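Side-chain contacts in glycoside transferase (Listeria monocytogenes, PDB 6R2M), which is a glycoside hydrolase that probably acts on exopolysaccharide outside the cell: residues A278-G281 and K282-K285; Y265-L268 and T269-F272; E71-S74 and H75-N79; E51-G54 and L55-Y59; D145-F149 and V150-K154. All coordinates share one frame; numbering follows the deposited sequence.

Interaction 1: A278-G281 and K282-K285; sequences AKNG and KITK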
loop_
_atom_site.group_PDB
_atom_site.type_symbol
_atom_site.label_atom_id
_atom_site.label_comp_id
_atom_site.label_asym_id
_atom_site.label_seq_id
_atom_site.Cartn_x
_atom_site.Cartn_y
_atom_site.Cartn_z
ATOM N N ALA A 278 -3.397 21.981 -2.260
ATOM C CA ALA A 278 -4.631 21.680 -2.985
ATOM C C ALA A 278 -4.472 21.862 -4.493
ATOM O O ALA A 278 -5.015 21.074 -5.277
ATOM C CB ALA A 278 -5.771 22.554 -2.456
ATOM N N LYS A 279 -3.741 22.892 -4.922
ATOM C CA LYS A 279 -3.544 23.102 -6.353
ATOM C C LYS A 279 -2.770 21.949 -6.977
ATOM O O LYS A 279 -3.147 21.430 -8.038
ATOM C CB LYS A 279 -2.826 24.426 -6.593
ATOM C CG LYS A 279 -2.658 24.769 -8.063
ATOM C CD LYS A 279 -2.116 26.184 -8.215
ATOM C CE LYS A 279 -2.899 27.152 -7.328
ATOM N NZ LYS A 279 -2.363 28.541 -7.354
ATOM N N ASN A 280 -1.683 21.531 -6.326
ATOM C CA ASN A 280 -0.914 20.403 -6.833
ATOM C C ASN A 280 -1.747 19.131 -6.827
ATOM O O ASN A 280 -1.631 18.306 -7.743
ATOM C CB ASN A 280 0.360 20.212 -6.009
ATOM C CG ASN A 280 1.432 21.235 -6.345
ATOM O OD1 ASN A 280 1.417 21.841 -7.414
ATOM N ND2 ASN A 280 2.372 21.430 -5.424
ATOM N N GLY A 281 -2.603 18.960 -5.810
ATOM C CA GLY A 281 -3.446 17.778 -5.749
ATOM C C GLY A 281 -4.479 17.732 -6.856
ATOM O O GLY A 281 -4.832 16.652 -7.324
ATOM N N LYS A 282 -4.985 18.901 -7.276
ATOM C CA LYS A 282 -5.852 18.967 -8.454
ATOM C C LYS A 282 -5.102 18.545 -9.713
ATOM O O LYS A 282 -5.639 17.806 -10.553
ATOM C CB LYS A 282 -6.388 20.388 -8.626
ATOM C CG LYS A 282 -7.407 20.829 -7.596
ATOM C CD LYS A 282 -7.913 22.240 -7.904
ATOM C CE LYS A 282 -7.629 23.194 -6.748
ATOM N NZ LYS A 282 -8.862 23.560 -5.987
ATOM N N ILE A 283 -3.866 19.026 -9.866
ATOM C CA ILE A 283 -3.057 18.686 -11.035
ATOM C C ILE A 283 -2.814 17.186 -11.112
ATOM O O ILE A 283 -2.928 16.583 -12.183
ATOM C CB ILE A 283 -1.738 19.476 -11.009
ATOM C CG1 ILE A 283 -2.051 20.967 -11.218
ATOM C CG2 ILE A 283 -0.788 18.959 -12.082
ATOM C CD1 ILE A 283 -0.871 21.885 -10.945
ATOM N N THR A 284 -2.488 16.554 -9.986
ATOM C CA THR A 284 -2.177 15.136 -10.058
ATOM C C THR A 284 -3.431 14.274 -10.092
ATOM O O THR A 284 -3.369 13.140 -10.577
ATOM C CB THR A 284 -1.267 14.718 -8.899
ATOM O OG1 THR A 284 -1.915 14.951 -7.640
ATOM C CG2 THR A 284 0.046 15.520 -8.938
ATOM N N LYS A 285 -4.563 14.771 -9.584
ATOM C CA LYS A 285 -5.818 14.064 -9.801
ATOM C C LYS A 285 -6.135 13.977 -11.291
ATOM O O LYS A 285 -6.538 12.920 -11.786
ATOM C CB LYS A 285 -6.957 14.744 -9.042
ATOM C CG LYS A 285 -8.284 13.999 -9.183
ATOM C CD LYS A 285 -9.289 14.459 -8.146
ATOM C CE LYS A 285 -10.456 13.481 -8.015
ATOM N NZ LYS A 285 -11.460 13.644 -9.100
#
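K282 lies alongside the carbonyl of A278 in the first turns of the alpha-helix 278-290, and each later side chain on this stretch is set against the carbonyl one turn back. The frame is the regular i to i+4 ladder: K282 N donates to A278 O at 3.0 Å, and I283, T284 and K285 repeat the bond to K279, N280 and G281. With CG held beside its own backbone N (chi1 -71°), K282 brings that methylene to 3.3 Å from A278 O, and the bend at chi3 (-121°) brings its CE back to 3.7 Å from A278 O. I283 follows one step on, CG1 resting 3.4 Å from K279 O. Its terminal methyl CD1 reaches past that carbonyl to 4.2 Å from N280 OD1, a van der Waals approach; the amide's ND2 is bonded to Q277. T284 turns toward the neighbouring helices, packing on L268 and F272 of helix 262-274 and on L238 of helix 228-241. G281, which has no side chain, is buried beside it, whereas K285 leads away to a salt bridge with E289. The hydroxyl of T284 is hydrogen-bonded to T269; within the turn, T284 OG1 lies 3.4 Å from both N280 O and G281 O, weak contacts between which its single proton is not settled.

Interaction 2: Y265-L268 and T269-F272; sequences YAFL and TQYF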
loop_
_atom_site.group_PDB
_atom_site.type_symbol
_atom_site.label_atom_id
_atom_site.label_comp_id
_atom_site.label_asym_id
_atom_site.label_seq_id
_atom_site.Cartn_x
_atom_site.Cartn_y
_atom_site.Cartn_z
ATOM N N TYR A 265 0.760 8.599 -9.464
ATOM C CA TYR A 265 -0.180 9.719 -9.420
ATOM C C TYR A 265 -1.239 9.537 -8.339
ATOM O O TYR A 265 -1.682 10.531 -7.744
ATOM C CB TYR A 265 -0.835 9.911 -10.783
ATOM C CG TYR A 265 0.109 10.536 -11.790
ATOM C CD1 TYR A 265 0.896 11.629 -11.435
ATOM C CD2 TYR A 265 0.201 10.048 -13.089
ATOM C CE1 TYR A 265 1.774 12.210 -12.347
ATOM C CE2 TYR A 265 1.070 10.635 -14.022
ATOM C CZ TYR A 265 1.851 11.718 -13.633
ATOM O OH TYR A 265 2.705 12.300 -14.547
ATOM N N ALA A 266 -1.658 8.298 -8.059
ATOM C CA ALA A 266 -2.590 8.094 -6.953
ATOM C C ALA A 266 -1.958 8.512 -5.630
ATOM O O ALA A 266 -2.573 9.239 -4.833
ATOM C CB ALA A 266 -3.036 6.633 -6.898
ATOM N N PHE A 267 -0.702 8.123 -5.406
ATOM C CA PHE A 267 -0.051 8.470 -4.146
ATOM C C PHE A 267 0.323 9.946 -4.089
ATOM O O PHE A 267 0.271 10.532 -3.008
ATOM C CB PHE A 267 1.175 7.595 -3.929
ATOM C CG PHE A 267 0.847 6.140 -3.768
ATOM C CD1 PHE A 267 -0.414 5.738 -3.370
ATOM C CD2 PHE A 267 1.798 5.178 -4.042
ATOM C CE1 PHE A 267 -0.719 4.392 -3.239
ATOM C CE2 PHE A 267 1.515 3.839 -3.907
ATOM C CZ PHE A 267 0.241 3.436 -3.504
ATOM N N LEU A 268 0.684 10.563 -5.224
ATOM C CA LEU A 268 0.895 12.013 -5.241
ATOM C C LEU A 268 -0.372 12.764 -4.861
ATOM O O LEU A 268 -0.319 13.753 -4.121
ATOM C CB LEU A 268 1.356 12.467 -6.620
ATOM C CG LEU A 268 2.832 12.330 -6.916
ATOM C CD1 LEU A 268 3.032 12.476 -8.406
ATOM C CD2 LEU A 268 3.584 13.424 -6.159
ATOM N N THR A 269 -1.515 12.341 -5.402
ATOM C CA THR A 269 -2.774 12.988 -5.079
ATOM C C THR A 269 -3.058 12.899 -3.585
ATOM O O THR A 269 -3.396 13.905 -2.949
ATOM C CB THR A 269 -3.880 12.354 -5.917
ATOM O OG1 THR A 269 -3.576 12.594 -7.300
ATOM C CG2 THR A 269 -5.236 12.949 -5.576
ATOM N N GLN A 270 -2.861 11.708 -2.997
ATOM C CA GLN A 270 -3.016 11.537 -1.553
ATOM C C GLN A 270 -2.041 12.413 -0.775
ATOM O O GLN A 270 -2.413 13.034 0.226
ATOM C CB GLN A 270 -2.801 10.073 -1.162
ATOM C CG GLN A 270 -3.789 9.123 -1.793
ATOM C CD GLN A 270 -3.430 7.664 -1.543
ATOM O OE1 GLN A 270 -2.821 7.325 -0.532
ATOM N NE2 GLN A 270 -3.798 6.798 -2.479
ATOM N N TYR A 271 -0.790 12.471 -1.231
ATOM C CA TYR A 271 0.244 13.226 -0.532
ATOM C C TYR A 271 -0.041 14.724 -0.571
ATOM O O TYR A 271 0.061 15.421 0.453
ATOM C CB TYR A 271 1.596 12.906 -1.177
ATOM C CG TYR A 271 2.750 13.826 -0.812
ATOM C CD1 TYR A 271 3.540 13.559 0.300
ATOM C CD2 TYR A 271 3.065 14.931 -1.604
ATOM C CE1 TYR A 271 4.616 14.362 0.616
ATOM C CE2 TYR A 271 4.132 15.751 -1.289
ATOM C CZ TYR A 271 4.896 15.463 -0.178
ATOM O OH TYR A 271 5.953 16.287 0.127
ATOM N N PHE A 272 -0.407 15.244 -1.744
ATOM C CA PHE A 272 -0.676 16.672 -1.834
ATOM C C PHE A 272 -1.908 17.043 -1.025
ATOM O O PHE A 272 -1.935 18.095 -0.386
ATOM C CB PHE A 272 -0.828 17.075 -3.306
ATOM C CG PHE A 272 0.477 17.191 -4.033
ATOM C CD1 PHE A 272 1.584 17.752 -3.410
ATOM C CD2 PHE A 272 0.604 16.736 -5.345
ATOM C CE1 PHE A 272 2.790 17.876 -4.098
ATOM C CE2 PHE A 272 1.804 16.864 -6.023
ATOM C CZ PHE A 272 2.899 17.424 -5.397
#
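Q270 sets its CG beside its own backbone N (chi1 -61°), and the extended chain beyond carries the amide back alongside F267, the two side chains pointing the same way. NE2 of Q270 comes in at the edge of the F267 ring, 3.7 Å from CD1, with the amide and ring planes 79° apart. A like torsion in T269 (chi1 -62°) swings its hydroxyl back over the preceding turn, where OG1 donates to Y265 O at 2.8 Å. That carbonyl also takes T269 N at 3.0 Å, the two donors arriving from opposite faces of its plane. This is the classic threonine-to-carbonyl bond of an alpha-helix, here 262-274, in a mostly helical chain consistent with the (alpha/alpha)6 barrel of family GH8 enzymes. It gives the hydroxyl proton an acceptor within a buried part of the helix, while Q270 NE2 bonds to T310. On another side of the helix, L268 and F272 run side by side, methyl CD2 of L268 lying 3.9 Å from ring atom CE2 of F272.

Interaction 3: E71-S74 and H75-N79; sequences EQVS and HLEKN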
loop_
_atom_site.group_PDB
_atom_site.type_symbol
_atom_site.label_atom_id
_atom_site.label_comp_id
_atom_site.label_asym_id
_atom_site.label_seq_id
_atom_site.Cartn_x
_atom_site.Cartn_y
_atom_site.Cartn_z
ATOM N N GLU A 71 -16.447 -12.161 1.724
ATOM C CA GLU A 71 -15.965 -13.168 0.781
ATOM C C GLU A 71 -14.452 -13.115 0.680
ATOM O O GLU A 71 -13.789 -14.161 0.630
ATOM C CB GLU A 71 -16.598 -12.966 -0.598
ATOM C CG GLU A 71 -18.025 -13.481 -0.654
ATOM C CD GLU A 71 -18.787 -12.945 -1.831
ATOM O OE1 GLU A 71 -18.208 -12.157 -2.603
ATOM O OE2 GLU A 71 -19.977 -13.305 -1.971
ATOM N N GLN A 72 -13.887 -11.904 0.697
ATOM C CA GLN A 72 -12.439 -11.753 0.682
ATOM C C GLN A 72 -11.811 -12.242 1.980
ATOM O O GLN A 72 -10.753 -12.871 1.944
ATOM C CB GLN A 72 -12.064 -10.294 0.417
ATOM C CG GLN A 72 -12.507 -9.846 -0.978
ATOM C CD GLN A 72 -11.989 -10.782 -2.060
ATOM O OE1 GLN A 72 -10.787 -10.979 -2.194
ATOM N NE2 GLN A 72 -12.901 -11.350 -2.847
ATOM N N VAL A 73 -12.436 -11.957 3.130
ATOM C CA VAL A 73 -11.885 -12.453 4.398
ATOM C C VAL A 73 -11.813 -13.976 4.374
ATOM O O VAL A 73 -10.847 -14.571 4.867
ATOM C CB VAL A 73 -12.705 -11.949 5.605
ATOM C CG1 VAL A 73 -12.216 -12.587 6.908
ATOM C CG2 VAL A 73 -12.611 -10.452 5.717
ATOM N N SER A 74 -12.818 -14.625 3.780
ATOM C CA SER A 74 -12.811 -16.083 3.676
ATOM C C SER A 74 -11.662 -16.572 2.809
ATOM O O SER A 74 -10.983 -17.542 3.167
ATOM C CB SER A 74 -14.145 -16.582 3.127
ATOM O OG SER A 74 -15.145 -16.505 4.128
ATOM N N HIS A 75 -11.432 -15.922 1.663
ATOM C CA HIS A 75 -10.291 -16.303 0.829
ATOM C C HIS A 75 -8.982 -16.053 1.555
ATOM O O HIS A 75 -8.025 -16.826 1.425
ATOM C CB HIS A 75 -10.297 -15.531 -0.495
ATOM C CG HIS A 75 -11.377 -15.948 -1.442
ATOM N ND1 HIS A 75 -11.571 -17.256 -1.826
ATOM C CD2 HIS A 75 -12.321 -15.223 -2.089
ATOM C CE1 HIS A 75 -12.596 -17.321 -2.660
ATOM N NE2 HIS A 75 -13.069 -16.100 -2.836
ATOM N N LEU A 76 -8.909 -14.953 2.300
ATOM C CA LEU A 76 -7.723 -14.679 3.100
ATOM C C LEU A 76 -7.462 -15.800 4.102
ATOM O O LEU A 76 -6.332 -16.284 4.231
ATOM C CB LEU A 76 -7.890 -13.336 3.810
ATOM C CG LEU A 76 -6.665 -12.786 4.527
ATOM C CD1 LEU A 76 -5.633 -12.327 3.498
ATOM C CD2 LEU A 76 -7.086 -11.640 5.451
ATOM N N GLU A 77 -8.508 -16.236 4.803
ATOM C CA GLU A 77 -8.336 -17.254 5.834
ATOM C C GLU A 77 -7.938 -18.586 5.231
ATOM O O GLU A 77 -7.127 -19.312 5.812
ATOM C CB GLU A 77 -9.618 -17.402 6.649
ATOM C CG GLU A 77 -9.893 -16.205 7.519
ATOM C CD GLU A 77 -11.278 -16.221 8.110
ATOM O OE1 GLU A 77 -12.169 -16.857 7.510
ATOM O OE2 GLU A 77 -11.479 -15.584 9.164
ATOM N N LYS A 78 -8.488 -18.921 4.065
ATOM C CA LYS A 78 -8.244 -20.244 3.511
ATOM C C LYS A 78 -6.960 -20.335 2.704
ATOM O O LYS A 78 -6.432 -21.441 2.544
ATOM C CB LYS A 78 -9.432 -20.673 2.652
ATOM C CG LYS A 78 -10.734 -20.680 3.437
ATOM C CD LYS A 78 -11.653 -21.811 3.008
ATOM C CE LYS A 78 -13.112 -21.443 3.208
ATOM N NZ LYS A 78 -13.680 -20.875 1.963
ATOM N N ASN A 79 -6.432 -19.218 2.203
ATOM C CA ASN A 79 -5.305 -19.279 1.288
ATOM C C ASN A 79 -4.074 -18.528 1.749
ATOM O O ASN A 79 -2.986 -18.812 1.238
ATOM C CB ASN A 79 -5.698 -18.747 -0.102
ATOM C CG ASN A 79 -6.777 -19.582 -0.762
ATOM O OD1 ASN A 79 -6.486 -20.596 -1.396
ATOM N ND2 ASN A 79 -8.036 -19.176 -0.596
#
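Q72 O receives L76 N at 2.8 Å, and V73 O takes E77 N at 2.9 Å. H75 N to E71 O and K78 N to S74 O complete these i to i+4 bonds in the last turns of the alpha-helix 66-79. At the final residue N79 folds back: its ND2 meets H75 O at 3.1 Å, in the carbonyl plane on a lone pair, while N79 N reaches the same oxygen, so two donors grip one carbonyl. Beyond these bonds the contacts are van der Waals. The H75 ring turns CD2 to 3.3 Å from E71 O, and Q72 NE2 approaches its edge 4.0 Å from that carbon, the amide and ring planes standing 51° apart. E77 runs extended past V73, its OE2 resting 3.8 Å from methyl CG1 of V73. The carboxylate of E71 is engaged by K67. Inward, Q72 packs on helix 50-62, V73 and L76 on helices 100-116 and 120-136, and H75 lies against L36 of a preceding loop.

Interaction 4: E51-G54 and L55-Y59; sequences ESIG and LYMEY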
loop_
_atom_site.group_PDB
_atom_site.type_symbol
_atom_site.label_atom_id
_atom_site.label_comp_id
_atom_site.label_asym_id
_atom_site.label_seq_id
_atom_site.Cartn_x
_atom_site.Cartn_y
_atom_site.Cartn_z
ATOM N N GLU A 51 -0.914 -8.288 -1.144
ATOM C CA GLU A 51 -1.082 -6.886 -1.479
ATOM C C GLU A 51 -2.401 -6.653 -2.203
ATOM O O GLU A 51 -3.163 -5.734 -1.861
ATOM C CB GLU A 51 0.103 -6.456 -2.341
ATOM C CG GLU A 51 0.021 -5.062 -2.902
ATOM C CD GLU A 51 1.214 -4.783 -3.773
ATOM O OE1 GLU A 51 1.200 -5.201 -4.949
ATOM O OE2 GLU A 51 2.168 -4.173 -3.269
ATOM N N SER A 52 -2.697 -7.495 -3.191
ATOM C CA SER A 52 -3.902 -7.312 -3.991
ATOM C C SER A 52 -5.167 -7.542 -3.173
ATOM O O SER A 52 -6.095 -6.726 -3.222
ATOM C CB SER A 52 -3.886 -8.231 -5.208
ATOM O OG SER A 52 -2.731 -8.015 -5.977
ATOM N N ILE A 53 -5.235 -8.648 -2.414
ATOM C CA ILE A 53 -6.448 -8.899 -1.637
ATOM C C ILE A 53 -6.621 -7.819 -0.573
ATOM O O ILE A 53 -7.742 -7.369 -0.318
ATOM C CB ILE A 53 -6.461 -10.333 -1.048
ATOM C CG1 ILE A 53 -7.830 -10.660 -0.440
ATOM C CG2 ILE A 53 -5.364 -10.531 0.004
ATOM C CD1 ILE A 53 -7.985 -12.136 -0.037
ATOM N N GLY A 54 -5.523 -7.343 0.026
ATOM C CA GLY A 54 -5.642 -6.278 1.010
ATOM C C GLY A 54 -6.143 -4.974 0.403
ATOM O O GLY A 54 -6.936 -4.256 1.020
ATOM N N LEU A 55 -5.677 -4.641 -0.801
ATOM C CA LEU A 55 -6.154 -3.426 -1.464
ATOM C C LEU A 55 -7.627 -3.559 -1.841
ATOM O O LEU A 55 -8.401 -2.605 -1.707
ATOM C CB LEU A 55 -5.306 -3.133 -2.702
ATOM C CG LEU A 55 -3.942 -2.521 -2.412
ATOM C CD1 LEU A 55 -3.042 -2.736 -3.611
ATOM C CD2 LEU A 55 -4.076 -1.038 -2.073
ATOM N N TYR A 56 -8.026 -4.739 -2.296
ATOM C CA TYR A 56 -9.430 -4.962 -2.599
ATOM C C TYR A 56 -10.274 -4.851 -1.338
ATOM O O TYR A 56 -11.339 -4.226 -1.355
ATOM C CB TYR A 56 -9.591 -6.322 -3.269
ATOM C CG TYR A 56 -10.922 -6.556 -3.942
ATOM C CD1 TYR A 56 -11.644 -5.520 -4.530
ATOM C CD2 TYR A 56 -11.447 -7.832 -3.985
ATOM C CE1 TYR A 56 -12.865 -5.771 -5.150
ATOM C CE2 TYR A 56 -12.670 -8.090 -4.589
ATOM C CZ TYR A 56 -13.361 -7.057 -5.173
ATOM O OH TYR A 56 -14.573 -7.339 -5.775
ATOM N N MET A 57 -9.796 -5.418 -0.223
ATOM C CA MET A 57 -10.503 -5.254 1.048
ATOM C C MET A 57 -10.646 -3.787 1.424
ATOM O O MET A 57 -11.712 -3.361 1.887
ATOM C CB MET A 57 -9.770 -6.011 2.149
ATOM C CG MET A 57 -9.951 -7.505 2.031
ATOM S SD MET A 57 -8.869 -8.491 3.111
ATOM C CE MET A 57 -9.396 -7.905 4.736
ATOM N N GLU A 58 -9.569 -3.011 1.258
ATOM C CA GLU A 58 -9.619 -1.581 1.542
ATOM C C GLU A 58 -10.695 -0.897 0.701
ATOM O O GLU A 58 -11.511 -0.120 1.220
ATOM C CB GLU A 58 -8.234 -0.983 1.285
ATOM C CG GLU A 58 -8.118 0.482 1.580
ATOM C CD GLU A 58 -6.688 0.983 1.426
ATOM O OE1 GLU A 58 -5.749 0.166 1.548
ATOM O OE2 GLU A 58 -6.500 2.197 1.200
ATOM N N TYR A 59 -10.720 -1.189 -0.603
ATOM C CA TYR A 59 -11.734 -0.624 -1.482
ATOM C C TYR A 59 -13.140 -1.005 -1.029
ATOM O O TYR A 59 -14.042 -0.164 -1.016
ATOM C CB TYR A 59 -11.493 -1.081 -2.929
ATOM C CG TYR A 59 -12.523 -0.518 -3.874
ATOM C CD1 TYR A 59 -12.365 0.760 -4.407
ATOM C CD2 TYR A 59 -13.675 -1.230 -4.184
ATOM C CE1 TYR A 59 -13.305 1.302 -5.257
ATOM C CE2 TYR A 59 -14.640 -0.695 -5.040
ATOM C CZ TYR A 59 -14.448 0.572 -5.568
ATOM O OH TYR A 59 -15.413 1.129 -6.400
#
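L55 N, Y56 N, M57 N and E58 N donate in turn to the carbonyls of E51, S52, I53 and G54, making two turns of regular alpha-helix within 50-62. The evidence is uniform: L55 N stands 2.9 Å from E51 O, M57 N 2.8 Å from I53 O, and every residue has helical phi and psi values. Two side-chain pairs follow the ladder. E51 sends CG anti to its own N (chi1 174°), which lays that methylene side by side with L55, 3.9 Å from CD1. L55 in turn folds its branch back on the preceding turn, with CG 3.4 Å from E51 O. On another flank M57 rests CG 3.2 Å from I53 O, and its sulfur SD lies 4.3 Å from CG1 of I53, an ordinary apolar approach. G54 brings only its backbone to this stretch. Helices 21-29, 66-79, 100-116 and 301-312 all touch the side chains, through Y56, I53, E51 and L55 among others. The chemistry is therefore divided: the backbone N-H and C=O groups are paired within the helix, while the side chains meet through carbon and sulfur. Even E51, which also touches D102 and R105 of helix 100-116, contributes its aliphatic part here.

Interaction 5: D145-F149 and V150-K154; sequences DFYDF and VHKKK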
loop_
_atom_site.group_PDB
_atom_site.type_symbol
_atom_site.label_atom_id
_atom_site.label_comp_id
_atom_site.label_asym_id
_atom_site.label_seq_id
_atom_site.Cartn_x
_atom_site.Cartn_y
_atom_site.Cartn_z
ATOM N N ASP A 145 11.449 -6.274 7.246
ATOM C CA ASP A 145 10.497 -6.456 6.145
ATOM C C ASP A 145 9.627 -7.689 6.314
ATOM O O ASP A 145 8.485 -7.717 5.830
ATOM C CB ASP A 145 11.231 -6.554 4.813
ATOM C CG ASP A 145 11.816 -5.230 4.374
ATOM O OD1 ASP A 145 11.352 -4.174 4.855
ATOM O OD2 ASP A 145 12.764 -5.251 3.562
ATOM N N PHE A 146 10.156 -8.731 6.940
ATOM C CA PHE A 146 9.443 -9.999 6.943
ATOM C C PHE A 146 10.041 -10.912 7.991
ATOM O O PHE A 146 11.123 -10.663 8.527
ATOM C CB PHE A 146 9.476 -10.692 5.575
ATOM C CG PHE A 146 10.851 -11.021 5.083
ATOM C CD1 PHE A 146 11.555 -12.117 5.580
ATOM C CD2 PHE A 146 11.429 -10.252 4.095
ATOM C CE1 PHE A 146 12.827 -12.412 5.106
ATOM C CE2 PHE A 146 12.696 -10.544 3.619
ATOM C CZ PHE A 146 13.388 -11.630 4.121
ATOM N N TYR A 147 9.284 -11.954 8.294
ATOM C CA TYR A 147 9.728 -13.055 9.124
ATOM C C TYR A 147 9.466 -14.324 8.334
ATOM O O TYR A 147 8.360 -14.516 7.809
ATOM C CB TYR A 147 8.982 -13.078 10.463
ATOM C CG TYR A 147 9.309 -14.259 11.356
ATOM C CD1 TYR A 147 10.509 -14.311 12.044
ATOM C CD2 TYR A 147 8.405 -15.306 11.519
ATOM C CE1 TYR A 147 10.808 -15.376 12.871
ATOM C CE2 TYR A 147 8.696 -16.376 12.344
ATOM C CZ TYR A 147 9.903 -16.401 13.006
ATOM O OH TYR A 147 10.205 -17.452 13.841
ATOM N N ASP A 148 10.492 -15.158 8.194
ATOM C CA ASP A 148 10.309 -16.476 7.595
ATOM C C ASP A 148 9.833 -17.422 8.688
ATOM O O ASP A 148 10.593 -17.778 9.594
ATOM C CB ASP A 148 11.602 -16.958 6.949
ATOM C CG ASP A 148 11.396 -18.187 6.106
ATOM O OD1 ASP A 148 10.818 -19.159 6.618
ATOM O OD2 ASP A 148 11.810 -18.181 4.925
ATOM N N PHE A 149 8.565 -17.804 8.628
ATOM C CA PHE A 149 7.945 -18.609 9.670
ATOM C C PHE A 149 8.154 -20.101 9.472
ATOM O O PHE A 149 7.655 -20.892 10.285
ATOM C CB PHE A 149 6.443 -18.299 9.746
ATOM C CG PHE A 149 5.770 -18.270 8.413
ATOM C CD1 PHE A 149 5.407 -19.455 7.785
ATOM C CD2 PHE A 149 5.509 -17.064 7.773
ATOM C CE1 PHE A 149 4.789 -19.441 6.543
ATOM C CE2 PHE A 149 4.888 -17.044 6.538
ATOM C CZ PHE A 149 4.529 -18.233 5.926
ATOM N N VAL A 150 8.838 -20.505 8.408
ATOM C CA VAL A 150 9.253 -21.892 8.220
ATOM C C VAL A 150 10.687 -22.106 8.688
ATOM O O VAL A 150 10.967 -23.021 9.460
ATOM C CB VAL A 150 9.068 -22.310 6.747
ATOM C CG1 VAL A 150 9.728 -23.678 6.486
ATOM C CG2 VAL A 150 7.583 -22.337 6.397
ATOM N N HIS A 151 11.609 -21.246 8.247
ATOM C CA HIS A 151 12.997 -21.298 8.686
ATOM C C HIS A 151 13.240 -20.530 9.978
ATOM O O HIS A 151 14.333 -20.643 10.546
ATOM C CB HIS A 151 13.913 -20.764 7.584
ATOM C CG HIS A 151 13.808 -21.529 6.307
ATOM N ND1 HIS A 151 14.304 -22.809 6.172
ATOM C CD2 HIS A 151 13.249 -21.214 5.115
ATOM C CE1 HIS A 151 14.067 -23.242 4.946
ATOM N NE2 HIS A 151 13.424 -22.298 4.285
ATOM N N LYS A 152 12.249 -19.770 10.449
ATOM C CA LYS A 152 12.321 -19.050 11.724
ATOM C C LYS A 152 13.497 -18.077 11.721
ATOM O O LYS A 152 14.356 -18.073 12.610
ATOM C CB LYS A 152 12.365 -20.028 12.900
ATOM C CG LYS A 152 11.212 -21.022 12.818
ATOM C CD LYS A 152 10.897 -21.708 14.134
ATOM C CE LYS A 152 9.548 -22.407 14.056
ATOM N NZ LYS A 152 9.472 -23.360 12.907
ATOM N N LYS A 153 13.521 -17.229 10.692
ATOM C CA LYS A 153 14.553 -16.220 10.522
ATOM C C LYS A 153 13.890 -14.910 10.138
ATOM O O LYS A 153 12.955 -14.899 9.333
ATOM C CB LYS A 153 15.571 -16.627 9.452
ATOM C CG LYS A 153 16.052 -18.064 9.562
ATOM C CD LYS A 153 17.384 -18.182 10.299
ATOM C CE LYS A 153 17.610 -19.608 10.821
ATOM N NZ LYS A 153 17.010 -20.658 9.937
ATOM N N LYS A 154 14.376 -13.817 10.712
ATOM C CA LYS A 154 13.888 -12.481 10.393
ATOM C C LYS A 154 14.694 -11.874 9.246
ATOM O O LYS A 154 15.870 -12.194 9.046
ATOM C CB LYS A 154 13.981 -11.566 11.621
ATOM C CG LYS A 154 13.312 -12.102 12.895
ATOM C CD LYS A 154 14.132 -11.740 14.136
ATOM C CE LYS A 154 13.279 -11.639 15.396
ATOM N NZ LYS A 154 11.997 -12.380 15.288
#
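The Y147 ring meets K154 at its edge, with K154 CG in the ring plane and 3.7 Å from CD1, while the rings of F86 and Y136 pack against it from elsewhere in the fold. The H151 ring is likewise met edge-on, by D148 OD2 at 3.4 Å from CD2, carboxylate and imidazole planes lying 57° apart. Both rings belong to a beta hairpin, strands 147-148 and 153-154, closed by a tight turn with a G1 beta bulge. D148 and K153 form the hydrogen-bonded antiparallel pair: D148 N donates to K153 O at 2.7 Å, and K153 N returns to D148 O. K152 N also points at D148 O, but weakly, and K152 takes the left-handed backbone conformation that places it and K153 together opposite D148. The aspartate organises the turn as well. V150 N reaches D148 OD1 at 3.0 Å nearly along its C-O axis, the bond of an Asx turn. H151 N meets the same oxygen at 2.8 Å from above the carboxylate plane, while D148 OD2 is bonded to T96. Across the turn, Y147 OH comes to 3.5 Å from K152 CB. Within the turn's far arm, K153 NZ bends back to donate to H151 O at 2.7 Å.

In the fold
Along the chain the order is interaction 4, interaction 3, interaction 5, interaction 2 and interaction 1, all in series: none nests within or crosses another. Four of them each join successive turns within their own helix, whereas interaction 5 closes the short hairpin 147-154. Interactions 4 and 3, on consecutive helices, are tied by packing, Q72 OE1 lying 3.5 Å from I53 CG1. Interactions 2 and 1 form a second consecutive pair, joined where T284 OG1 stands 2.9 Å from T269 OG1, a probable hydrogen bond. These two pairs come near but do not touch, nearest atoms of interactions 2 and 4 being about 6 Å apart. The hairpin contact is centred about 21 Å from the centre of the chain, on the opposite side from interactions 1 and 2.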